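Local coordinates for protein Phikz039 (Pseudomonas phage phikz, PDB 3ZBQ) that is a phage-encoded tubulin-like protein (PhuZ), captured here with guanosine-5'-diphosphate bound, at residues A76-E79 / L80-H84; E294-E297 / M298-A302. All blocks are in the same frame, centred on the assembly; numbering follows the deposited sequence.

Overall arrangement
Local contacts within single helices can be read at two very different places in this tubulin-like chain. Contact 1 comes first along the sequence, on helix 74-81, where the side chain of Ala77 lies about 7 Å from the bound guanosine-5'-diphosphate and the turn packs on helix 109-122. Contact 2 follows much later, on helix 284-304, the last helix of the chain, which rests on helix 138-158 at the surface. Their centres are 29 Å apart and their nearest atoms about 16 Å apart, so the two do not touch. One thus belongs to the nucleotide-binding part of the fold, the other to the C-terminal helix that follows strand 275-281.

Contact 1. Residues A76-E79 / L80-H84; sequences AAAE and LISAH
Ser82 folds its short side chain back onto Ala78, one turn earlier in the chain, and illustrates how a serine can share a carbonyl with its own backbone. From the alpha carbon, CB comes first, 3.3 Å from Ala78 O. The next bond swings OG to the side of the backbone N, opposite the carbonyl carbon (chi1 -66°), which carries the hydroxyl back toward the preceding turn. There Ser82 OG donates a 2.7 Å hydrogen bond to Ala78 O. The same oxygen accepts Ser82 N at 3.1 Å, and the two donors approach from opposite faces of the carbonyl plane, so that one acceptor is gripped twice by a single residue.

Around this pair the regular pattern persists: Leu80 N bonds to Ala76 O, and Ile81 N reaches Ala77 O at 2.9 Å in a nearly straight bond (162°). Ile81 places CG1 between its backbone N and carbonyl carbon (chi1 68°), and this puts CG1 3.2 Å from Ala77 O, with CG2 flanking the same oxygen. The isoleucine also packs on Thr111 and Ser115 of helix 109-122 and on Thr35 and Ile52, giving the turn a buried side, while Ser82 and Glu79 lie toward solvent.

One residue further on, a water accepts from Ala83 N at 2.9 Å and lies 2.6 Å from Glu79 O, linking an amide and a carbonyl four residues apart. Asp73 OD1 accepts a hydrogen bond from Ala76 N at the first turn of the helix. The hydroxyl-to-carbonyl bond over four residues is a characteristic use of serine, and here its acceptor belongs to helix 74-81, where the side chain of Ala77 lies about 7 Å from the bound guanosine-5'-diphosphate in a tubulin-like fold.

Contact 2. Residues E294-E297 / M298-A302; sequences ERRE and MMNRA
Arg296 turns its CG opposite the backbone N (chi1 169°) and then bends at chi2 and chi3, carrying its guanidinium forward to Met299 and Asn300. Asn300 holds its CG beside the backbone N, opposite the carbonyl carbon, which sets the amide against the arginine chain. This is the three- and four-residue spacing of side chains along an alpha helix, here the C-terminal helix 284-304 of a tubulin-like fold. NH1 of Arg296 donates to Asn300 OD1 at 2.9 Å, with the oxygen near the guanidinium plane. Seen from the amide, however, the donor stands 38° out of the carbonyl plane, and the two flat groups are inclined by 42°. Arg296 CD lies 3.3 Å from Asn300 ND2, so the arginine chain runs across the amide before its head reaches OD1.

Met299 packs from one side: its CB lies over one face of the Arg296 guanidinium, offset toward NH1, and its CG is 3.5 Å from that nitrogen. The stronger polar partner of that head is Asp138, at the start of helix 138-158, in a salt bridge through NH1; Asn300 OD1 is a second, neutral acceptor for the same nitrogen.

Beneath the side chains, backbone bonds run on regularly, as from Asn300 N to Arg296 O at 2.9 Å. Farther round the helix, the methyl CE of Met298 lies 4.2 Å above the plane of the Arg295 guanidinium, over its centre.

Contact 1. Residues A76-E79 / L80-H84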
ATOM      1  N   ALA A  76      14.193  12.517  -0.779  1.00  8.37           N
ATOM      2  CA  ALA A  76      14.550  12.877  -2.144  1.00  7.77           C
ATOM      3  C   ALA A  76      13.471  12.458  -3.126  1.00  9.49           C
ATOM      4  O   ALA A  76      13.146  13.201  -4.052  1.00  8.40           O
ATOM      5  CB  ALA A  76      15.903  12.266  -2.540  1.00 10.07           C
ATOM      6  N   ALA A  77      12.924  11.261  -2.935  1.00  7.58           N
ATOM      7  CA  ALA A  77      11.881  10.771  -3.822  1.00  7.81           C
ATOM      8  C   ALA A  77      10.679  11.704  -3.753  1.00  8.13           C
ATOM      9  O   ALA A  77      10.112  12.080  -4.783  1.00  9.57           O
ATOM     10  CB  ALA A  77      11.482   9.363  -3.443  1.00  7.81           C
ATOM     11  N   ALA A  78      10.290  12.085  -2.542  1.00  8.08           N
ATOM     12  CA  ALA A  78       9.113  12.945  -2.383  1.00 10.66           C
ATOM     13  C   ALA A  78       9.333  14.313  -3.039  1.00 13.55           C
ATOM     14  O   ALA A  78       8.426  14.856  -3.672  1.00 12.42           O
ATOM     15  CB  ALA A  78       8.753  13.091  -0.913  1.00  8.04           C
ATOM     16  N   GLU A  79      10.539  14.862  -2.896  1.00  9.36           N
ATOM     17  CA  GLU A  79      10.884  16.138  -3.535  1.00 10.76           C
ATOM     18  C   GLU A  79      10.724  16.053  -5.041  1.00 11.18           C
ATOM     19  O   GLU A  79      10.298  17.010  -5.696  1.00 14.60           O
ATOM     20  CB  GLU A  79      12.347  16.500  -3.272  1.00 16.18           C
ATOM     21  CG  GLU A  79      12.662  17.094  -1.927  1.00 23.14           C
ATOM     22  CD  GLU A  79      14.144  17.438  -1.805  1.00 40.15           C
ATOM     23  OE1 GLU A  79      14.597  18.374  -2.505  1.00 49.76           O
ATOM     24  OE2 GLU A  79      14.856  16.767  -1.021  1.00 40.60           O
ATOM     25  N   LEU A  80      11.104  14.905  -5.591  1.00  6.62           N
ATOM     26  CA  LEU A  80      11.091  14.720  -7.029  1.00 10.64           C
ATOM     27  C   LEU A  80       9.658  14.559  -7.524  1.00 11.67           C
ATOM     28  O   LEU A  80       9.210  15.280  -8.408  1.00  9.58           O
ATOM     29  CB  LEU A  80      11.911  13.492  -7.425  1.00  9.43           C
ATOM     30  CG  LEU A  80      11.746  13.091  -8.897  1.00 12.80           C
ATOM     31  CD1 LEU A  80      12.187  14.214  -9.834  1.00 15.65           C
ATOM     32  CD2 LEU A  80      12.479  11.807  -9.216  1.00 14.92           C
ATOM     33  N   ILE A  81       8.940  13.617  -6.923  1.00  9.60           N
ATOM     34  CA  ILE A  81       7.688  13.142  -7.503  1.00  7.77           C
ATOM     35  C   ILE A  81       6.440  13.982  -7.213  1.00 10.93           C
ATOM     36  O   ILE A  81       5.481  13.931  -7.977  1.00  7.72           O
ATOM     37  CB  ILE A  81       7.426  11.641  -7.161  1.00  8.31           C
ATOM     38  CG1 ILE A  81       7.145  11.438  -5.667  1.00 10.08           C
ATOM     39  CG2 ILE A  81       8.602  10.777  -7.612  1.00  8.19           C
ATOM     40  CD1 ILE A  81       5.646  11.472  -5.308  1.00  8.78           C
ATOM     41  N   SER A  82       6.435  14.724  -6.109  1.00 11.69           N
ATOM     42  CA  SER A  82       5.191  15.364  -5.650  1.00 12.01           C
ATOM     43  C   SER A  82       4.510  16.256  -6.685  1.00 12.93           C
ATOM     44  O   SER A  82       3.290  16.196  -6.860  1.00 10.56           O
ATOM     45  CB  SER A  82       5.432  16.147  -4.362  1.00 16.69           C
ATOM     46  OG  SER A  82       5.756  15.263  -3.302  1.00 20.75           O
ATOM     47  N   ALA A  83       5.290  17.073  -7.381  1.00 12.10           N
ATOM     48  CA  ALA A  83       4.716  18.009  -8.351  1.00 17.12           C
ATOM     49  C   ALA A  83       4.151  17.317  -9.597  1.00 13.87           C
ATOM     50  O   ALA A  83       3.391  17.920 -10.355  1.00 15.98           O
ATOM     51  CB  ALA A  83       5.740  19.072  -8.743  1.00 14.58           C
ATOM     52  N   HIS A  84       4.513  16.052  -9.805  1.00  8.99           N
ATOM     53  CA  HIS A  84       4.070  15.320 -10.996  1.00  9.49           C
ATOM     54  C   HIS A  84       2.746  14.589 -10.796  1.00 10.02           C
ATOM     55  O   HIS A  84       2.150  14.109 -11.756  1.00  8.13           O
ATOM     56  CB  HIS A  84       5.117  14.299 -11.411  1.00 14.70           C
ATOM     57  CG  HIS A  84       6.442  14.900 -11.764  1.00 13.05           C
ATOM     58  ND1 HIS A  84       6.817  15.155 -13.065  1.00 18.84           N
ATOM     59  CD2 HIS A  84       7.491  15.266 -10.990  1.00 15.15           C
ATOM     60  CE1 HIS A  84       8.042  15.657 -13.077  1.00 15.80           C
ATOM     61  NE2 HIS A  84       8.467  15.744 -11.831  1.00 14.83           N
TER
HETATM   62  O   HOH W   1       7.999  17.805  -6.522  1.00 15.42           O

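Contact 2. Residues E294-E297 / M298-A302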
ATOM      1  N   GLU A 294       9.019  -1.482  18.316  1.00 13.87           N
ATOM      2  CA  GLU A 294       9.934  -2.459  18.906  1.00 16.24           C
ATOM      3  C   GLU A 294      11.181  -2.640  18.053  1.00 15.72           C
ATOM      4  O   GLU A 294      12.289  -2.728  18.589  1.00 15.06           O
ATOM      5  CB  GLU A 294       9.236  -3.808  19.105  1.00 16.31           C
ATOM      6  CG  GLU A 294       8.171  -3.790  20.191  1.00 24.66           C
ATOM      7  CD  GLU A 294       7.203  -4.954  20.080  1.00 28.40           C
ATOM      8  OE1 GLU A 294       7.245  -5.669  19.051  1.00 33.85           O
ATOM      9  OE2 GLU A 294       6.401  -5.152  21.022  1.00 29.88           O
ATOM     10  N   ARG A 295      11.016  -2.703  16.731  1.00 11.97           N
ATOM     11  CA  ARG A 295      12.194  -2.806  15.860  1.00 12.53           C
ATOM     12  C   ARG A 295      13.051  -1.555  16.000  1.00 12.50           C
ATOM     13  O   ARG A 295      14.279  -1.631  16.001  1.00 10.34           O
ATOM     14  CB  ARG A 295      11.811  -2.992  14.385  1.00 12.43           C
ATOM     15  CG  ARG A 295      10.940  -4.207  14.070  1.00 14.89           C
ATOM     16  CD  ARG A 295      11.581  -5.518  14.488  1.00 19.31           C
ATOM     17  NE  ARG A 295      12.911  -5.689  13.910  1.00 20.94           N
ATOM     18  CZ  ARG A 295      13.537  -6.859  13.813  1.00 25.21           C
ATOM     19  NH1 ARG A 295      12.941  -7.964  14.244  1.00 27.71           N
ATOM     20  NH2 ARG A 295      14.749  -6.924  13.276  1.00 24.06           N
ATOM     21  N   ARG A 296      12.406  -0.400  16.118  1.00  9.98           N
ATOM     22  CA  ARG A 296      13.122   0.864  16.281  1.00 13.30           C
ATOM     23  C   ARG A 296      13.899   0.891  17.600  1.00 15.12           C
ATOM     24  O   ARG A 296      15.048   1.355  17.643  1.00 12.02           O
ATOM     25  CB  ARG A 296      12.147   2.046  16.171  1.00 11.67           C
ATOM     26  CG  ARG A 296      12.705   3.412  16.567  1.00  9.98           C
ATOM     27  CD  ARG A 296      14.024   3.760  15.840  1.00 11.07           C
ATOM     28  NE  ARG A 296      13.965   3.593  14.384  1.00 12.63           N
ATOM     29  CZ  ARG A 296      15.040   3.526  13.599  1.00 14.73           C
ATOM     30  NH1 ARG A 296      16.251   3.604  14.133  1.00 15.70           N
ATOM     31  NH2 ARG A 296      14.913   3.371  12.283  1.00 12.41           N
ATOM     32  N   GLU A 297      13.288   0.385  18.669  1.00 12.38           N
ATOM     33  CA  GLU A 297      13.985   0.303  19.960  1.00 18.48           C
ATOM     34  C   GLU A 297      15.228  -0.583  19.892  1.00 16.15           C
ATOM     35  O   GLU A 297      16.269  -0.249  20.465  1.00 21.60           O
ATOM     36  CB  GLU A 297      13.033  -0.145  21.078  1.00 17.36           C
ATOM     37  CG  GLU A 297      11.993   0.917  21.404  1.00 23.87           C
ATOM     38  CD  GLU A 297      10.938   0.457  22.392  1.00 33.10           C
ATOM     39  OE1 GLU A 297      10.916  -0.744  22.744  1.00 36.39           O
ATOM     40  OE2 GLU A 297      10.123   1.307  22.813  1.00 33.76           O
ATOM     41  N   MET A 298      15.138  -1.698  19.172  1.00 16.03           N
ATOM     42  CA  MET A 298      16.319  -2.537  18.952  1.00 17.69           C
ATOM     43  C   MET A 298      17.384  -1.813  18.123  1.00 18.17           C
ATOM     44  O   MET A 298      18.571  -1.840  18.460  1.00 17.18           O
ATOM     45  CB  MET A 298      15.942  -3.845  18.256  1.00 20.35           C
ATOM     46  CG  MET A 298      14.985  -4.725  19.033  1.00 29.48           C
ATOM     47  SD  MET A 298      14.339  -6.050  17.985  1.00 39.47           S
ATOM     48  CE  MET A 298      15.875  -6.720  17.345  1.00 28.92           C
ATOM     49  N   MET A 299      16.959  -1.174  17.035  1.00 13.90           N
ATOM     50  CA  MET A 299      17.886  -0.489  16.131  1.00 15.26           C
ATOM     51  C   MET A 299      18.639   0.647  16.827  1.00 17.53           C
ATOM     52  O   MET A 299      19.853   0.779  16.667  1.00 13.80           O
ATOM     53  CB  MET A 299      17.145   0.045  14.897  1.00 14.86           C
ATOM     54  CG  MET A 299      18.053   0.675  13.840  1.00 17.07           C
ATOM     55  SD  MET A 299      19.114  -0.514  12.971  1.00 22.02           S
ATOM     56  CE  MET A 299      17.892  -1.617  12.255  1.00 18.75           C
ATOM     57  N   ASN A 300      17.927   1.460  17.607  1.00 14.46           N
ATOM     58  CA  ASN A 300      18.576   2.546  18.343  1.00 14.35           C
ATOM     59  C   ASN A 300      19.570   2.025  19.380  1.00 17.23           C
ATOM     60  O   ASN A 300      20.648   2.594  19.563  1.00 17.20           O
ATOM     61  CB  ASN A 300      17.544   3.475  18.994  1.00 17.46           C
ATOM     62  CG  ASN A 300      16.807   4.333  17.980  1.00 17.76           C
ATOM     63  OD1 ASN A 300      17.193   4.407  16.810  1.00 16.56           O
ATOM     64  ND2 ASN A 300      15.735   4.986  18.427  1.00 20.74           N
ATOM     65  N   ARG A 301      19.210   0.929  20.037  1.00 16.06           N
ATOM     66  CA  ARG A 301      20.100   0.262  20.985  1.00 20.01           C
ATOM     67  C   ARG A 301      21.394  -0.144  20.267  1.00 20.76           C
ATOM     68  O   ARG A 301      22.510   0.146  20.728  1.00 17.98           O
ATOM     69  CB  ARG A 301      19.389  -0.975  21.539  1.00 24.40           C
ATOM     70  CG  ARG A 301      19.909  -1.533  22.855  1.00 33.98           C
ATOM     71  CD  ARG A 301      19.116  -2.796  23.236  1.00 34.49           C
ATOM     72  NE  ARG A 301      17.668  -2.588  23.137  1.00 34.92           N
ATOM     73  CZ  ARG A 301      16.802  -3.476  22.646  1.00 39.91           C
ATOM     74  NH1 ARG A 301      17.229  -4.656  22.203  1.00 35.53           N
ATOM     75  NH2 ARG A 301      15.502  -3.183  22.593  1.00 31.16           N
ATOM     76  N   ALA A 302      21.238  -0.798  19.119  1.00 14.31           N
ATOM     77  CA  ALA A 302      22.384  -1.270  18.348  1.00 17.79           C
ATOM     78  C   ALA A 302      23.262  -0.116  17.877  1.00 18.30           C
ATOM     79  O   ALA A 302      24.489  -0.166  18.011  1.00 16.66           O
ATOM     80  CB  ALA A 302      21.921  -2.088  17.170  1.00 16.79           C
TER